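Local coordinates for NAD-dependent protein deacylase 2 (Archaeoglobus fulgidus, PDB 4TWJ) that removes acetyl and longer acyl groups from protein lysines with the help of NAD, deacetylating among others the archaeal chromatin protein Alba, at residues G119-L124 with Y133-F138; L127-T132 with C150-S155. All coordinates share one frame; numbering follows the deposited sequence.

Interaction 1 (G119-L124 with Y133-F138); sequences GSMDKL and YDWSEF
L124 and Y133 form an antiparallel hydrogen-bonded pair, with K123 and D134 as the non-hydrogen-bonded pair beside it. They belong to a beta hairpin, strands 123-126 and 132-134, of the zinc-binding module of this sirtuin. L124 N gives to Y133 O, and Y133 N gives to L124 O, both at 2.9 Å. W135 N adds a bond to D122 O, from above the carbonyl plane, where 119-124 turns its corner.

The paired side chains alternate between the two faces. On one, K123 and D134 lie side by side and point the same way. K123 NZ meets D134 OD2 on the syn side at 2.7 Å in a salt bridge. A water donates to this same OD2 and to D122 O.

L124 and Y133 point to the other face, where L124 meets W135 and F138 of the following turn. L124 CD1 lies at the edge of the F138 ring, 4.1 Å from F138 CD2. L124 CD2 approaches W135 CE3 obliquely. The W135 side chain also packs on a modified side chain of the bound peptide, and W64 of helix 60-73 touches both M121 and L124. W135 CG, anti to the backbone N (chi1 -179°), lies beside M121 O. The indole presents one face to M121 CE, a CH-pi contact 4.2 Å from the centroid of the six-membered ring.

Interaction 2 (L127-T132 with C150-S155); sequences LDCHET and CRKCGS. With ZN (zinc ion), chain C.
C129 meets C150 and C153 around a zinc ion, between two loops with no regular helix or strand. This is the tight part of the contact. C129 SG, C150 SG and C153 SG each bind zinc at 2.3 Å, and C126 supplies the fourth sulfur. C129 and C153, the second cysteines of the two CxxC pairs, put SG between the backbone N and the carbonyl carbon (chi1 81° and 80°), and so reach the zinc in the same way. The three sulfurs each take a weak bond from a backbone N-H: E131 N to C129 SG, C153 N to C150 SG, and S155 N to C153 SG. They would probably spread some of the thiolate charge. S155, which is buried, donates from OG to D128 OD1 at 2.6 Å, on the anti side of the carboxylate. The same OG also bonds to Y157 N.

The looser, solvent side is the pair E131 and K152, where the exposed K152 side chain crosses E131 at about a right angle. K152 NZ reaches E131 OE1 at 2.7 Å, on the syn side but 33° out of the carboxylate plane. A water bridges this pair, giving to E131 OE2 and accepting from K152 NZ. An alanine at E131 would probably leave the K152 ammonium without its carboxylate mate, the bridging water without E131 OE2, and the K152 side chain freer to turn. Two CxxC pairs, C126 with C129 and C150 with C153, thus form the four-cysteine zinc site characteristic of sirtuins.

The two interactions share the hairpin of strands 123-126 and 132-134. Interaction 1 joins its strands at the open end; interaction 2 takes the loop between them and ties it to 150-155. Their segments alternate along the chain, and their centres lie about 14 Å apart. Y133 connects them: its OH probably hydrogen-bonds to R151 N and packs on C150 SG. The centre of interaction 1 lies about 17 Å from that of the chain, that of interaction 2 about 29 Å. Interaction 1 combines strand bonds with partly buried apolar packing beside the peptide. Interaction 2 is more exposed and relies on metal coordination. Each has a lysine-carboxylate salt bridge, but only in interaction 2 does the water bond to both partners.

Interaction 1 (G119-L124 with Y133-F138)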
loop_
_atom_site.group_PDB
_atom_site.type_symbol
_atom_site.label_atom_id
_atom_site.label_comp_id
_atom_site.label_asym_id
_atom_site.label_seq_id
_atom_site.Cartn_x
_atom_site.Cartn_y
_atom_site.Cartn_z
ATOM N N GLY A 119 -6.077 -4.231 4.560
ATOM C CA GLY A 119 -5.699 -4.995 5.744
ATOM C C GLY A 119 -4.270 -5.489 5.689
ATOM O O GLY A 119 -3.409 -4.872 5.058
ATOM N N SER A 120 -4.011 -6.612 6.354
ATOM C CA SER A 120 -2.667 -7.186 6.397
ATOM C C SER A 120 -2.715 -8.638 6.839
ATOM O O SER A 120 -3.753 -9.120 7.280
ATOM C CB SER A 120 -1.777 -6.406 7.366
ATOM O OG SER A 120 -2.086 -6.732 8.710
ATOM N N MET A 121 -1.572 -9.311 6.745
ATOM C CA MET A 121 -1.454 -10.717 7.137
ATOM C C MET A 121 -1.359 -10.918 8.650
ATOM O O MET A 121 -1.410 -12.054 9.118
ATOM C CB MET A 121 -0.211 -11.339 6.489
ATOM C CG MET A 121 -0.213 -11.329 4.972
ATOM S SD MET A 121 -1.510 -12.365 4.275
ATOM C CE MET A 121 -1.056 -13.971 4.904
ATOM N N ASP A 122 -1.235 -9.825 9.402
ATOM C CA ASP A 122 -0.958 -9.865 10.846
ATOM C C ASP A 122 -1.919 -10.733 11.662
ATOM O O ASP A 122 -1.493 -11.449 12.569
ATOM C CB ASP A 122 -0.979 -8.441 11.414
ATOM C CG ASP A 122 -0.309 -8.344 12.768
ATOM O OD1 ASP A 122 0.814 -8.869 12.914
ATOM O OD2 ASP A 122 -0.905 -7.740 13.684
ATOM N N LYS A 123 -3.209 -10.645 11.352
ATOM C CA LYS A 123 -4.242 -11.390 12.068
ATOM C C LYS A 123 -5.036 -12.243 11.085
ATOM O O LYS A 123 -5.185 -11.872 9.921
ATOM C CB LYS A 123 -5.187 -10.432 12.795
ATOM C CG LYS A 123 -4.508 -9.471 13.761
ATOM C CD LYS A 123 -3.970 -10.167 15.004
ATOM C CE LYS A 123 -5.086 -10.609 15.939
ATOM N NZ LYS A 123 -4.577 -11.021 17.276
ATOM N N LEU A 124 -5.534 -13.384 11.560
ATOM C CA LEU A 124 -6.266 -14.329 10.718
ATOM C C LEU A 124 -7.433 -14.945 11.479
ATOM O O LEU A 124 -7.450 -14.945 12.711
ATOM C CB LEU A 124 -5.336 -15.441 10.219
ATOM C CG LEU A 124 -3.986 -15.012 9.638
ATOM C CD1 LEU A 124 -2.911 -14.939 10.716
ATOM C CD2 LEU A 124 -3.552 -15.966 8.535
ATOM N N TYR A 133 -6.108 -15.939 15.051
ATOM C CA TYR A 133 -4.678 -16.238 15.038
ATOM C C TYR A 133 -3.843 -15.002 14.758
ATOM O O TYR A 133 -4.307 -14.061 14.109
ATOM C CB TYR A 133 -4.354 -17.264 13.949
ATOM C CG TYR A 133 -5.002 -18.602 14.168
ATOM C CD1 TYR A 133 -6.267 -18.877 13.656
ATOM C CD2 TYR A 133 -4.354 -19.595 14.895
ATOM C CE1 TYR A 133 -6.870 -20.105 13.868
ATOM C CE2 TYR A 133 -4.947 -20.821 15.110
ATOM C CZ TYR A 133 -6.202 -21.072 14.601
ATOM O OH TYR A 133 -6.782 -22.299 14.830
ATOM N N ASP A 134 -2.604 -15.032 15.243
ATOM C CA ASP A 134 -1.561 -14.114 14.813
ATOM C C ASP A 134 -0.719 -14.806 13.755
ATOM O O ASP A 134 -0.513 -16.021 13.813
ATOM C CB ASP A 134 -0.656 -13.737 15.984
ATOM C CG ASP A 134 -1.389 -12.998 17.073
ATOM O OD1 ASP A 134 -1.200 -13.344 18.254
ATOM O OD2 ASP A 134 -2.158 -12.069 16.758
ATOM N N TRP A 135 -0.211 -14.026 12.806
ATOM C CA TRP A 135 0.634 -14.550 11.734
ATOM C C TRP A 135 1.874 -15.283 12.260
ATOM O O TRP A 135 2.327 -16.253 11.654
ATOM C CB TRP A 135 1.050 -13.418 10.795
ATOM C CG TRP A 135 1.904 -13.847 9.645
ATOM C CD1 TRP A 135 3.140 -13.373 9.328
ATOM C CD2 TRP A 135 1.589 -14.838 8.658
ATOM N NE1 TRP A 135 3.617 -13.999 8.205
ATOM C CE2 TRP A 135 2.684 -14.904 7.772
ATOM C CE3 TRP A 135 0.487 -15.671 8.434
ATOM C CZ2 TRP A 135 2.713 -15.777 6.678
ATOM C CZ3 TRP A 135 0.517 -16.539 7.349
ATOM C CH2 TRP A 135 1.623 -16.583 6.486
ATOM N N SER A 136 2.399 -14.827 13.396
ATOM C CA SER A 136 3.538 -15.478 14.053
ATOM C C SER A 136 3.308 -16.966 14.337
ATOM O O SER A 136 4.272 -17.724 14.463
ATOM C CB SER A 136 3.876 -14.762 15.362
ATOM O OG SER A 136 2.806 -14.848 16.285
ATOM N N GLU A 137 2.044 -17.372 14.444
ATOM C CA GLU A 137 1.693 -18.768 14.713
ATOM C C GLU A 137 1.839 -19.662 13.479
ATOM O O GLU A 137 2.012 -20.875 13.607
ATOM C CB GLU A 137 0.267 -18.859 15.264
ATOM C CG GLU A 137 0.034 -17.990 16.487
ATOM C CD GLU A 137 -1.356 -18.154 17.055
ATOM O OE1 GLU A 137 -1.635 -19.237 17.595
ATOM O OE2 GLU A 137 -2.166 -17.214 16.969
ATOM N N PHE A 138 1.771 -19.068 12.288
ATOM C CA PHE A 138 1.788 -19.828 11.036
ATOM C C PHE A 138 3.068 -19.684 10.229
ATOM O O PHE A 138 3.344 -20.512 9.361
ATOM C CB PHE A 138 0.635 -19.377 10.138
ATOM C CG PHE A 138 -0.718 -19.770 10.641
ATOM C CD1 PHE A 138 -1.054 -21.107 10.780
ATOM C CD2 PHE A 138 -1.673 -18.807 10.934
ATOM C CE1 PHE A 138 -2.306 -21.475 11.226
ATOM C CE2 PHE A 138 -2.928 -19.173 11.377
ATOM C CZ PHE A 138 -3.242 -20.507 11.529
HETATM O O HOH W 1 -0.442 -10.456 15.178
#

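Interaction 2 (L127-T132 with C150-S155)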
loop_
_atom_site.group_PDB
_atom_site.type_symbol
_atom_site.label_atom_id
_atom_site.label_comp_id
_atom_site.label_asym_id
_atom_site.label_seq_id
_atom_site.Cartn_x
_atom_site.Cartn_y
_atom_site.Cartn_z
ATOM N N LEU A 127 -12.730 -19.473 9.110
ATOM C CA LEU A 127 -14.091 -19.179 8.652
ATOM C C LEU A 127 -15.137 -20.168 9.167
ATOM O O LEU A 127 -16.330 -19.858 9.161
ATOM C CB LEU A 127 -14.150 -19.137 7.123
ATOM C CG LEU A 127 -13.225 -18.147 6.412
ATOM C CD1 LEU A 127 -13.574 -18.095 4.931
ATOM C CD2 LEU A 127 -13.295 -16.756 7.025
ATOM N N ASP A 128 -14.702 -21.350 9.602
ATOM C CA ASP A 128 -15.625 -22.378 10.083
ATOM C C ASP A 128 -15.961 -22.253 11.571
ATOM O O ASP A 128 -17.138 -22.239 11.931
ATOM C CB ASP A 128 -15.083 -23.778 9.773
ATOM C CG ASP A 128 -15.240 -24.155 8.308
ATOM O OD1 ASP A 128 -14.280 -24.699 7.732
ATOM O OD2 ASP A 128 -16.323 -23.908 7.729
ATOM N N CYS A 129 -14.945 -22.173 12.432
ATOM C CA CYS A 129 -15.172 -22.097 13.884
ATOM C C CYS A 129 -14.845 -20.727 14.496
ATOM O O CYS A 129 -15.022 -20.535 15.701
ATOM C CB CYS A 129 -14.383 -23.191 14.603
ATOM S SG CYS A 129 -12.636 -22.810 14.867
ATOM N N HIS A 130 -14.365 -19.793 13.672
ATOM C CA HIS A 130 -14.145 -18.388 14.064
ATOM C C HIS A 130 -12.975 -18.180 15.041
ATOM O O HIS A 130 -12.852 -17.122 15.665
ATOM C CB HIS A 130 -15.446 -17.769 14.598
ATOM C CG HIS A 130 -16.655 -18.129 13.789
ATOM N ND1 HIS A 130 -16.926 -17.561 12.563
ATOM C CD2 HIS A 130 -17.654 -19.015 14.024
ATOM C CE1 HIS A 130 -18.044 -18.076 12.080
ATOM N NE2 HIS A 130 -18.505 -18.960 12.947
ATOM N N GLU A 131 -12.101 -19.177 15.144
ATOM C CA GLU A 131 -10.871 -19.054 15.922
ATOM C C GLU A 131 -9.994 -17.954 15.326
ATOM O O GLU A 131 -9.950 -17.791 14.105
ATOM C CB GLU A 131 -10.107 -20.380 15.911
ATOM C CG GLU A 131 -9.025 -20.508 16.965
ATOM C CD GLU A 131 -9.562 -20.668 18.381
ATOM O OE1 GLU A 131 -10.789 -20.690 18.590
ATOM O OE2 GLU A 131 -8.736 -20.770 19.303
ATOM N N THR A 132 -9.302 -17.207 16.182
ATOM C CA THR A 132 -8.423 -16.126 15.731
ATOM C C THR A 132 -6.953 -16.477 15.929
ATOM O O THR A 132 -6.597 -17.222 16.845
ATOM C CB THR A 132 -8.735 -14.797 16.446
ATOM O OG1 THR A 132 -8.453 -14.921 17.846
ATOM C CG2 THR A 132 -10.191 -14.425 16.255
ATOM N N CYS A 150 -6.569 -24.522 10.656
ATOM C CA CYS A 150 -7.070 -24.201 11.986
ATOM C C CYS A 150 -6.720 -25.320 12.958
ATOM O O CYS A 150 -7.081 -26.474 12.736
ATOM C CB CYS A 150 -8.569 -24.014 11.956
ATOM S SG CYS A 150 -9.279 -23.573 13.555
ATOM N N ARG A 151 -6.016 -24.983 14.030
ATOM C CA ARG A 151 -5.616 -25.988 15.012
ATOM C C ARG A 151 -6.809 -26.509 15.813
ATOM O O ARG A 151 -6.840 -27.681 16.192
ATOM C CB ARG A 151 -4.546 -25.433 15.952
ATOM C CG ARG A 151 -4.022 -26.456 16.954
ATOM C CD ARG A 151 -2.840 -25.914 17.733
ATOM N NE ARG A 151 -1.623 -25.813 16.919
ATOM C CZ ARG A 151 -0.591 -26.660 16.957
ATOM N NH1 ARG A 151 0.463 -26.444 16.175
ATOM N NH2 ARG A 151 -0.582 -27.712 17.768
ATOM N N LYS A 152 -7.791 -25.650 16.068
ATOM C CA LYS A 152 -8.952 -26.064 16.851
ATOM C C LYS A 152 -9.786 -27.108 16.110
ATOM O O LYS A 152 -10.023 -28.196 16.635
ATOM C CB LYS A 152 -9.825 -24.865 17.230
ATOM C CG LYS A 152 -11.056 -25.251 18.040
ATOM C CD LYS A 152 -11.741 -24.043 18.660
ATOM C CE LYS A 152 -11.027 -23.576 19.916
ATOM N NZ LYS A 152 -11.706 -22.402 20.523
ATOM N N CYS A 153 -10.219 -26.781 14.893
ATOM C CA CYS A 153 -11.195 -27.613 14.178
ATOM C C CYS A 153 -10.647 -28.334 12.938
ATOM O O CYS A 153 -11.335 -29.191 12.371
ATOM C CB CYS A 153 -12.407 -26.766 13.797
ATOM S SG CYS A 153 -12.186 -25.745 12.322
ATOM N N GLY A 154 -9.427 -27.995 12.524
ATOM C CA GLY A 154 -8.763 -28.667 11.399
ATOM C C GLY A 154 -9.055 -28.071 10.032
ATOM O O GLY A 154 -8.549 -28.562 9.027
ATOM N N SER A 155 -9.852 -27.005 9.989
ATOM C CA SER A 155 -10.307 -26.430 8.720
ATOM C C SER A 155 -9.166 -25.961 7.822
ATOM O O SER A 155 -8.110 -25.535 8.298
ATOM C CB SER A 155 -11.258 -25.256 8.970
ATOM O OG SER A 155 -11.690 -24.667 7.753
HETATM ZN ZN ZN C . -11.534 -23.594 12.981
HETATM O O HOH W 2 -9.410 -21.276 21.996
#